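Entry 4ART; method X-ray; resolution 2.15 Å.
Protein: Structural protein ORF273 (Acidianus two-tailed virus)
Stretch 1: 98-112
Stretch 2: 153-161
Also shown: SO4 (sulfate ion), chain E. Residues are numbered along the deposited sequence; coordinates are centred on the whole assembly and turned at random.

Stretch 1, residues 98-112: DFDEFLFDIDYGLPS
Stretch 2, residues 153-161: QYLAVNIYD

How are the two backbones arranged? From Phe99 the chain of stretch 1 is α-helical, with i to i−4 bonds of 2.8 to 3.0 Å running from Phe102 N to Asp98 O through Tyr108 N to Phe104 O; Leu110 to Ser112 are loop. Asp98 (chi1 t) caps its start through a weak bond from Glu101 N to Asp98 OD2, 3.4 Å. Stretch 2 is an extended strand over 154-161, with phi near -110 to -140° and psi near 120 to 157° for most of its length. The two run in nearly the same direction, their axes 19° apart and 8.9 Å apart at closest approach. In register, Ile106 CA lies 6.7 Å from Ala156 CA, and Leu110 CA lies 8.4 Å from Tyr160 CA. The strand's alternation turns the CA-to-CB bonds of Tyr154, Ala156, Asn158 and Tyr160 toward the helix stretch, whereas that of Leu155 points away.

What does the start of the strand meet? Tyr154 (chi1 -46°, chi2 -75°) packs against two phenylalanines, both chi1 t. The CA-to-CB bond of Phe102 points toward the strand, and CZ lies 3.7 Å from Tyr154 CB. One turn earlier, that of Phe99 points sideways, but its ring end reaches nearer, with Phe99 CE1 4.1 Å from Tyr154 CE2. Next along the strand, Ala156 CB lies 3.6 Å from Ile106 CG1 (chi1 m, chi2 t) and 4.2 Å from Phe102 CZ. These apolar contacts bury hydrocarbon surface.

Where does polar chemistry enter? Asn158 (chi1 -70°, chi2 -44°) sets ND2 3.1 Å from Ile106 O, but the angle is too poor for a hydrogen bond. No direct hydrogen bond joins the stretches. Water 1 sits beside this pair, its O 3.1 Å from both Asp105 O and Gly109 O, each able to accept from it, though counting atoms elsewhere in the structure it has more acceptors in reach than protons. The same water O is hydrogen-bonded to Tyr160 OH at 2.8 Å, linking strand to helix stretch.

How does Tyr160 close the contact? Tyr160 (chi1 -59°, chi2 86°) has the largest area covered by the other stretch, 82 Å². Pro111 (phi/psi -59/153°, C-gamma endo) lays CD over one face of the Tyr160 ring, 4.2 Å from its centroid and 10° off its normal, a CH-pi contact. The CA-to-CB bond of Leu110 (chi1 -85°, chi2 164°) points away from the strand, yet its end comes nearer, placing Leu110 CD2 3.9 Å from Tyr160 CE2. The phenol thus combines apolar packing with a water-mediated link at its hydroxyl.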

# COMPACT_ATOMS: atom_id res chain seq x y z
N ASP A 98 13.65 2.64 -5.92
CA ASP A 98 14.04 1.29 -6.34
C ASP A 98 13.52 1.07 -7.75
O ASP A 98 12.32 1.25 -7.99
CB ASP A 98 13.50 0.20 -5.37
CG ASP A 98 13.82 -1.23 -5.80
OD1 ASP A 98 14.97 -1.49 -6.21
OD2 ASP A 98 12.91 -2.10 -5.71
N PHE A 99 14.41 0.70 -8.68
CA PHE A 99 14.08 0.51 -10.09
C PHE A 99 13.08 -0.60 -10.37
O PHE A 99 12.23 -0.46 -11.24
CB PHE A 99 15.32 0.35 -10.96
CG PHE A 99 15.02 0.67 -12.41
CD1 PHE A 99 14.82 1.98 -12.82
CD2 PHE A 99 14.93 -0.34 -13.36
CE1 PHE A 99 14.52 2.28 -14.15
CE2 PHE A 99 14.66 -0.04 -14.70
CZ PHE A 99 14.44 1.27 -15.08
N ASP A 100 13.20 -1.71 -9.65
CA ASP A 100 12.33 -2.87 -9.79
C ASP A 100 10.90 -2.52 -9.39
O ASP A 100 9.96 -2.95 -10.06
CB ASP A 100 12.87 -4.04 -8.96
CG ASP A 100 14.25 -4.51 -9.37
OD1 ASP A 100 14.45 -4.82 -10.59
OD2 ASP A 100 15.14 -4.58 -8.49
N GLU A 101 10.75 -1.72 -8.32
CA GLU A 101 9.47 -1.26 -7.78
C GLU A 101 8.85 -0.26 -8.74
O GLU A 101 7.64 -0.31 -8.98
CB GLU A 101 9.67 -0.63 -6.40
CG GLU A 101 8.37 -0.50 -5.63
CD GLU A 101 8.51 -0.07 -4.19
OE1 GLU A 101 9.46 -0.54 -3.51
OE2 GLU A 101 7.66 0.72 -3.72
N PHE A 102 9.67 0.65 -9.30
CA PHE A 102 9.27 1.61 -10.31
C PHE A 102 8.64 0.88 -11.51
O PHE A 102 7.52 1.19 -11.89
CB PHE A 102 10.49 2.44 -10.77
CG PHE A 102 10.27 3.38 -11.93
CD1 PHE A 102 9.39 4.46 -11.82
CD2 PHE A 102 10.98 3.24 -13.11
CE1 PHE A 102 9.20 5.35 -12.88
CE2 PHE A 102 10.79 4.13 -14.18
CZ PHE A 102 9.91 5.18 -14.05
N LEU A 103 9.34 -0.13 -12.04
CA LEU A 103 8.84 -0.92 -13.19
C LEU A 103 7.57 -1.68 -12.83
O LEU A 103 6.62 -1.70 -13.61
CB LEU A 103 9.92 -1.87 -13.70
CG LEU A 103 11.17 -1.23 -14.29
CD1 LEU A 103 12.12 -2.32 -14.77
CD2 LEU A 103 10.84 -0.25 -15.43
N PHE A 104 7.53 -2.23 -11.61
CA PHE A 104 6.34 -2.94 -11.15
C PHE A 104 5.12 -2.00 -11.02
O PHE A 104 4.02 -2.34 -11.45
CB PHE A 104 6.62 -3.71 -9.85
CG PHE A 104 5.42 -4.41 -9.32
CD1 PHE A 104 5.00 -5.62 -9.87
CD2 PHE A 104 4.68 -3.86 -8.28
CE1 PHE A 104 3.83 -6.24 -9.42
CE2 PHE A 104 3.54 -4.51 -7.80
CZ PHE A 104 3.13 -5.70 -8.37
N ASP A 105 5.33 -0.81 -10.45
CA ASP A 105 4.28 0.19 -10.31
C ASP A 105 3.77 0.65 -11.68
O ASP A 105 2.58 0.83 -11.82
CB ASP A 105 4.80 1.41 -9.51
CG ASP A 105 5.01 1.17 -8.02
OD1 ASP A 105 4.84 0.00 -7.56
OD2 ASP A 105 5.40 2.13 -7.32
N ILE A 106 4.67 0.78 -12.70
CA ILE A 106 4.35 1.16 -14.10
C ILE A 106 3.43 0.12 -14.74
O ILE A 106 2.42 0.46 -15.35
CB ILE A 106 5.66 1.25 -14.97
CG1 ILE A 106 6.54 2.45 -14.62
CG2 ILE A 106 5.38 1.20 -16.50
CD1 ILE A 106 7.88 2.43 -15.41
N ASP A 107 3.85 -1.15 -14.65
CA ASP A 107 3.22 -2.30 -15.28
C ASP A 107 1.97 -2.87 -14.57
O ASP A 107 1.09 -3.42 -15.24
CB ASP A 107 4.31 -3.36 -15.59
CG ASP A 107 5.45 -2.85 -16.47
OD1 ASP A 107 5.17 -2.08 -17.43
OD2 ASP A 107 6.63 -3.22 -16.20
N TYR A 108 1.85 -2.65 -13.24
CA TYR A 108 0.75 -3.13 -12.40
C TYR A 108 0.16 -2.10 -11.44
O TYR A 108 -0.61 -2.47 -10.55
CB TYR A 108 1.20 -4.34 -11.56
CG TYR A 108 1.62 -5.55 -12.36
CD1 TYR A 108 2.93 -5.69 -12.83
CD2 TYR A 108 0.73 -6.59 -12.61
CE1 TYR A 108 3.32 -6.80 -13.56
CE2 TYR A 108 1.12 -7.73 -13.31
CZ TYR A 108 2.42 -7.82 -13.80
OH TYR A 108 2.82 -8.94 -14.49
N GLY A 109 0.49 -0.83 -11.62
CA GLY A 109 0.03 0.25 -10.76
C GLY A 109 -1.41 0.65 -11.00
O GLY A 109 -1.72 1.83 -11.25
N LEU A 110 -2.31 -0.34 -10.85
CA LEU A 110 -3.73 -0.14 -11.02
C LEU A 110 -4.26 0.74 -9.92
O LEU A 110 -3.80 0.68 -8.79
CB LEU A 110 -4.46 -1.49 -10.97
CG LEU A 110 -4.54 -2.25 -12.29
CD1 LEU A 110 -4.92 -3.66 -12.07
CD2 LEU A 110 -5.53 -1.63 -13.23
N PRO A 111 -5.28 1.54 -10.23
CA PRO A 111 -5.94 2.29 -9.16
C PRO A 111 -6.50 1.35 -8.13
O PRO A 111 -6.81 0.18 -8.40
CB PRO A 111 -7.13 2.94 -9.85
CG PRO A 111 -7.28 2.23 -11.12
CD PRO A 111 -5.97 1.70 -11.52
N SER A 112 -6.59 1.87 -6.93
CA SER A 112 -7.20 1.30 -5.76
C SER A 112 -8.63 0.85 -6.15
O SER A 112 -9.33 1.58 -6.88
CB SER A 112 -7.24 2.39 -4.69
OG SER A 112 -8.54 2.56 -4.17
N GLN A 153 15.12 10.93 -11.72
CA GLN A 153 15.64 10.26 -12.91
C GLN A 153 14.56 10.08 -13.98
O GLN A 153 14.81 10.43 -15.14
CB GLN A 153 16.25 8.89 -12.57
CG GLN A 153 17.28 8.83 -11.44
CD GLN A 153 17.94 7.48 -11.43
OE1 GLN A 153 18.76 7.16 -12.30
NE2 GLN A 153 17.55 6.62 -10.50
N TYR A 154 13.40 9.47 -13.62
CA TYR A 154 12.34 9.18 -14.59
C TYR A 154 10.94 9.43 -14.10
O TYR A 154 10.67 9.40 -12.90
CB TYR A 154 12.44 7.72 -15.10
CG TYR A 154 13.84 7.29 -15.49
CD1 TYR A 154 14.42 7.72 -16.69
CD2 TYR A 154 14.57 6.43 -14.68
CE1 TYR A 154 15.70 7.30 -17.07
CE2 TYR A 154 15.86 6.02 -15.04
CZ TYR A 154 16.42 6.45 -16.24
OH TYR A 154 17.69 6.06 -16.60
N LEU A 155 10.03 9.63 -15.06
CA LEU A 155 8.59 9.76 -14.86
C LEU A 155 7.88 8.86 -15.84
O LEU A 155 8.26 8.79 -17.00
CB LEU A 155 8.11 11.24 -15.02
CG LEU A 155 6.58 11.51 -15.10
CD1 LEU A 155 5.86 11.13 -13.81
CD2 LEU A 155 6.29 12.95 -15.46
N ALA A 156 6.87 8.13 -15.35
CA ALA A 156 6.01 7.29 -16.16
C ALA A 156 4.58 7.68 -15.81
O ALA A 156 4.24 7.81 -14.63
CB ALA A 156 6.24 5.83 -15.88
N VAL A 157 3.78 7.96 -16.82
CA VAL A 157 2.40 8.38 -16.62
C VAL A 157 1.54 7.29 -17.28
O VAL A 157 1.70 7.04 -18.48
CB VAL A 157 2.13 9.78 -17.25
CG1 VAL A 157 0.68 10.22 -16.99
CG2 VAL A 157 3.12 10.84 -16.78
N ASN A 158 0.66 6.66 -16.50
CA ASN A 158 -0.28 5.61 -16.93
C ASN A 158 -1.71 6.12 -16.86
O ASN A 158 -2.17 6.46 -15.79
CB ASN A 158 -0.14 4.35 -16.04
CG ASN A 158 1.16 3.63 -16.28
OD1 ASN A 158 1.58 3.43 -17.40
ND2 ASN A 158 2.01 3.53 -15.28
N ILE A 159 -2.40 6.16 -18.01
CA ILE A 159 -3.77 6.65 -18.11
C ILE A 159 -4.76 5.52 -18.32
O ILE A 159 -4.72 4.83 -19.34
CB ILE A 159 -3.86 7.77 -19.18
CG1 ILE A 159 -2.86 8.91 -18.85
CG2 ILE A 159 -5.27 8.28 -19.26
CD1 ILE A 159 -2.57 9.80 -19.97
N TYR A 160 -5.70 5.38 -17.38
CA TYR A 160 -6.73 4.34 -17.43
C TYR A 160 -8.08 4.99 -17.64
O TYR A 160 -8.40 5.97 -16.98
CB TYR A 160 -6.78 3.56 -16.09
CG TYR A 160 -5.48 2.89 -15.70
CD1 TYR A 160 -4.49 3.58 -15.00
CD2 TYR A 160 -5.22 1.56 -16.07
CE1 TYR A 160 -3.28 2.97 -14.68
CE2 TYR A 160 -4.02 0.94 -15.73
CZ TYR A 160 -3.05 1.65 -15.05
OH TYR A 160 -1.89 1.02 -14.69
N ASP A 161 -8.88 4.40 -18.50
CA ASP A 161 -10.27 4.80 -18.75
C ASP A 161 -11.05 4.11 -17.64
O ASP A 161 -11.02 2.88 -17.55
CB ASP A 161 -10.74 4.30 -20.14
CG ASP A 161 -12.19 4.65 -20.43
OD1 ASP A 161 -13.08 3.88 -20.07
OD2 ASP A 161 -12.43 5.72 -20.98
S SO4 E . -7.37 0.54 -1.41
O1 SO4 E . -8.29 0.12 -2.46
O2 SO4 E . -6.35 1.45 -1.90
O3 SO4 E . -8.14 1.20 -0.36
O4 SO4 E . -6.68 -0.64 -0.88
O HOH W 1 0.36 2.16 -13.57